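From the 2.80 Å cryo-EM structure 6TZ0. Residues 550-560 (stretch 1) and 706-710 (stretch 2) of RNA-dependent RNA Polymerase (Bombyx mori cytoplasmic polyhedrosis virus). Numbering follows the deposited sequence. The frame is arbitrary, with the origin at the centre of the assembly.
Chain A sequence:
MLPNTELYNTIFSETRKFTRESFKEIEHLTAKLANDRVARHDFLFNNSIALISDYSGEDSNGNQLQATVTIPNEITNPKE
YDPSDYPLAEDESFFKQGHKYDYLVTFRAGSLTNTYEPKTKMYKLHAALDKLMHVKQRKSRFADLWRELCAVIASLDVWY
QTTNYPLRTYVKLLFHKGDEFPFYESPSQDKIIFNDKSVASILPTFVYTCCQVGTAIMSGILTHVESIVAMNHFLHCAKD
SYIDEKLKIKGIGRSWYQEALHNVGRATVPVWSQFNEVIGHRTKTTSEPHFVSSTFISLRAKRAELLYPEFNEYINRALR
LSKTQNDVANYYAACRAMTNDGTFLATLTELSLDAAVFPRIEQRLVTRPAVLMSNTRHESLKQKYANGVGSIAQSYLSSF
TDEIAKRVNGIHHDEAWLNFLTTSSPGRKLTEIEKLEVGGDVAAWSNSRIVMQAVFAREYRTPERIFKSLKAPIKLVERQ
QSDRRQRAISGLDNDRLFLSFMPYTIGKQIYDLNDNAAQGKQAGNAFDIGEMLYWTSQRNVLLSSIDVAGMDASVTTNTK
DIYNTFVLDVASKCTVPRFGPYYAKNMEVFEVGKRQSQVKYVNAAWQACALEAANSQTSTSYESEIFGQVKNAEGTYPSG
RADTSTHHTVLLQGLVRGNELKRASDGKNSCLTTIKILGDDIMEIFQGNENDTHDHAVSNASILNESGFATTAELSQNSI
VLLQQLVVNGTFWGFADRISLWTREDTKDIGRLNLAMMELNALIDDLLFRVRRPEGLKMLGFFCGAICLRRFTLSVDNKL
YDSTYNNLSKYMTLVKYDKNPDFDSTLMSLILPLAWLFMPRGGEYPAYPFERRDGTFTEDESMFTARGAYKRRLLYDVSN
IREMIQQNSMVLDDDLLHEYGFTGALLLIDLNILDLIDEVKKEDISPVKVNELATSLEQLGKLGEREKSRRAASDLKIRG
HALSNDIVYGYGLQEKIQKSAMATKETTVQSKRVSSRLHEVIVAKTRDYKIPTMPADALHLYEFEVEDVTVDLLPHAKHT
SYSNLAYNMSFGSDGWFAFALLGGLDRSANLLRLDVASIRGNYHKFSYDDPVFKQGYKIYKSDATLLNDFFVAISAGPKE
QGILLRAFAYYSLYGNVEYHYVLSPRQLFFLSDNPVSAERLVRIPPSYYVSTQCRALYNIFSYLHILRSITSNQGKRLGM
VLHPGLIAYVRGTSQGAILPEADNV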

# COMPACT_ATOMS: atom_id res chain seq x y z
N GLY A 550 -1.51 -15.91 -5.40
CA GLY A 550 -1.49 -15.57 -3.99
C GLY A 550 -0.10 -15.47 -3.39
O GLY A 550 0.30 -16.32 -2.60
N MET A 551 0.64 -14.43 -3.78
CA MET A 551 2.06 -14.40 -3.43
C MET A 551 2.30 -13.93 -2.00
O MET A 551 3.19 -14.45 -1.33
CB MET A 551 2.82 -13.52 -4.42
CG MET A 551 4.33 -13.65 -4.30
SD MET A 551 5.26 -12.80 -5.57
CE MET A 551 6.93 -13.20 -5.06
N ASP A 552 1.51 -12.96 -1.52
CA ASP A 552 1.71 -12.44 -0.16
C ASP A 552 1.40 -13.47 0.91
O ASP A 552 2.02 -13.45 1.98
CB ASP A 552 0.86 -11.20 0.07
CG ASP A 552 1.43 -9.98 -0.59
OD1 ASP A 552 2.67 -9.92 -0.76
OD2 ASP A 552 0.66 -9.06 -0.92
N ALA A 553 0.46 -14.38 0.65
CA ALA A 553 0.21 -15.46 1.57
C ALA A 553 1.19 -16.60 1.41
O ALA A 553 1.28 -17.46 2.30
CB ALA A 553 -1.22 -15.98 1.39
N SER A 554 1.95 -16.63 0.32
CA SER A 554 2.87 -17.73 0.05
C SER A 554 4.27 -17.48 0.59
O SER A 554 5.01 -18.44 0.82
CB SER A 554 2.97 -17.99 -1.45
OG SER A 554 1.73 -18.41 -1.99
N VAL A 555 4.65 -16.22 0.80
CA VAL A 555 5.98 -15.90 1.31
C VAL A 555 6.04 -16.28 2.78
O VAL A 555 5.40 -15.64 3.62
CB VAL A 555 6.31 -14.41 1.11
CG1 VAL A 555 7.64 -14.06 1.75
CG2 VAL A 555 6.34 -14.08 -0.36
N THR A 556 6.80 -17.32 3.10
CA THR A 556 6.94 -17.76 4.48
C THR A 556 8.01 -16.91 5.17
O THR A 556 8.46 -15.88 4.66
CB THR A 556 7.28 -19.24 4.53
OG1 THR A 556 8.56 -19.47 3.95
CG2 THR A 556 6.26 -20.03 3.75
N THR A 557 8.43 -17.33 6.36
CA THR A 557 9.48 -16.61 7.07
C THR A 557 10.84 -16.89 6.45
O THR A 557 11.68 -15.98 6.29
CB THR A 557 9.45 -17.01 8.55
OG1 THR A 557 8.09 -17.00 9.00
CG2 THR A 557 10.20 -16.02 9.38
N ASN A 558 11.05 -18.14 6.05
CA ASN A 558 12.28 -18.53 5.37
C ASN A 558 12.38 -17.91 3.98
O ASN A 558 13.49 -17.67 3.49
CB ASN A 558 12.36 -20.04 5.28
CG ASN A 558 12.52 -20.69 6.63
OD1 ASN A 558 13.23 -20.19 7.48
ND2 ASN A 558 11.87 -21.82 6.83
N THR A 559 11.25 -17.65 3.33
CA THR A 559 11.29 -16.96 2.05
C THR A 559 11.69 -15.50 2.22
O THR A 559 12.39 -14.94 1.37
CB THR A 559 9.94 -17.10 1.35
OG1 THR A 559 9.59 -18.48 1.26
CG2 THR A 559 9.98 -16.54 -0.05
N LYS A 560 11.27 -14.89 3.33
CA LYS A 560 11.74 -13.55 3.69
C LYS A 560 13.24 -13.54 3.95
O LYS A 560 13.92 -12.54 3.65
CB LYS A 560 10.96 -13.07 4.92
CG LYS A 560 11.41 -11.74 5.48
CD LYS A 560 11.04 -10.59 4.59
CE LYS A 560 11.67 -9.32 5.10
NZ LYS A 560 11.24 -9.03 6.48
N GLU A 706 10.16 -24.68 -6.51
CA GLU A 706 11.15 -24.97 -5.48
C GLU A 706 11.28 -23.86 -4.45
O GLU A 706 11.80 -24.10 -3.36
CB GLU A 706 12.51 -25.24 -6.12
CG GLU A 706 12.65 -26.56 -6.83
CD GLU A 706 12.91 -27.71 -5.88
OE1 GLU A 706 13.58 -27.49 -4.85
OE2 GLU A 706 12.45 -28.84 -6.17
N SER A 707 10.83 -22.65 -4.77
CA SER A 707 10.90 -21.52 -3.87
C SER A 707 9.65 -21.38 -3.01
O SER A 707 9.55 -20.43 -2.23
CB SER A 707 11.13 -20.23 -4.65
OG SER A 707 11.16 -19.12 -3.78
N GLY A 708 8.70 -22.30 -3.14
CA GLY A 708 7.52 -22.27 -2.30
C GLY A 708 6.34 -21.52 -2.86
O GLY A 708 5.54 -20.98 -2.09
N PHE A 709 6.19 -21.48 -4.17
CA PHE A 709 5.06 -20.81 -4.79
C PHE A 709 4.32 -21.78 -5.69
O PHE A 709 4.89 -22.76 -6.18
CB PHE A 709 5.50 -19.60 -5.61
CG PHE A 709 6.25 -18.58 -4.82
CD1 PHE A 709 5.59 -17.78 -3.90
CD2 PHE A 709 7.60 -18.38 -5.03
CE1 PHE A 709 6.28 -16.84 -3.17
CE2 PHE A 709 8.29 -17.43 -4.31
CZ PHE A 709 7.63 -16.66 -3.38
N ALA A 710 3.03 -21.52 -5.89
CA ALA A 710 2.23 -22.23 -6.87
C ALA A 710 2.06 -21.34 -8.09
O ALA A 710 1.74 -20.16 -7.96
CB ALA A 710 0.88 -22.63 -6.30

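This is a small, largely apolar contact in which one aromatic ring, that of Phe709, packs against a turn and the start of a helix, with no hydrogen bond crossing between the stretches. About 238 Å² is buried, summed over both sides, and Phe709 accounts for the largest share. The closest pair of CA atoms is that of Ser554 and Phe709, 6.1 Å apart; farther along, the CA atoms of Thr559 and Ser707 are 7.5 Å apart. Between the backbones themselves, Ser554 O comes to 3.9 Å from Gly708 O, a contact and not a bond.

The CA-to-CB bond of Phe709 points sideways, but with chi1 in the m well its ring reaches stretch 1. Ser554 CB meets Phe709 CD1 at 3.6 Å and Val555 CG2 meets Phe709 CE1 at 3.9 Å, both at the ring edge. Met551, extended with all three chi angles t, brings CE to 3.9 Å from Phe709 CZ, while its SD lies 5.3 Å from the ring centroid in an oblique sulfur-aromatic approach. A long, polarizable side chain suits this place. Thr559 adds its methyl, with CG2 4.1 Å from Phe709 CZ.

The hydroxyls of Ser554, Thr556 and Thr559 find partners within stretch 1. Ser554 OG donates to Gly550 O at 2.6 Å, so a small serine can offer its CB to the ring while its hydroxyl is satisfied. Backbone bonds from Ser554 N and Val555 N to Met551 O, at 3.0 and 3.1 Å, hold the turn. Thr556, at the N-cap position, shares a hydrogen bond with Thr559 between their OG1 atoms at 3.0 Å, leaving the methyl of Thr559 for Phe709.

Gly708 ends a helix in a Schellman motif with positive phi. A CB there would be jammed against the preceding carbonyl oxygen, so the backbone itself calls for glycine, and the chain then leads directly into Phe709.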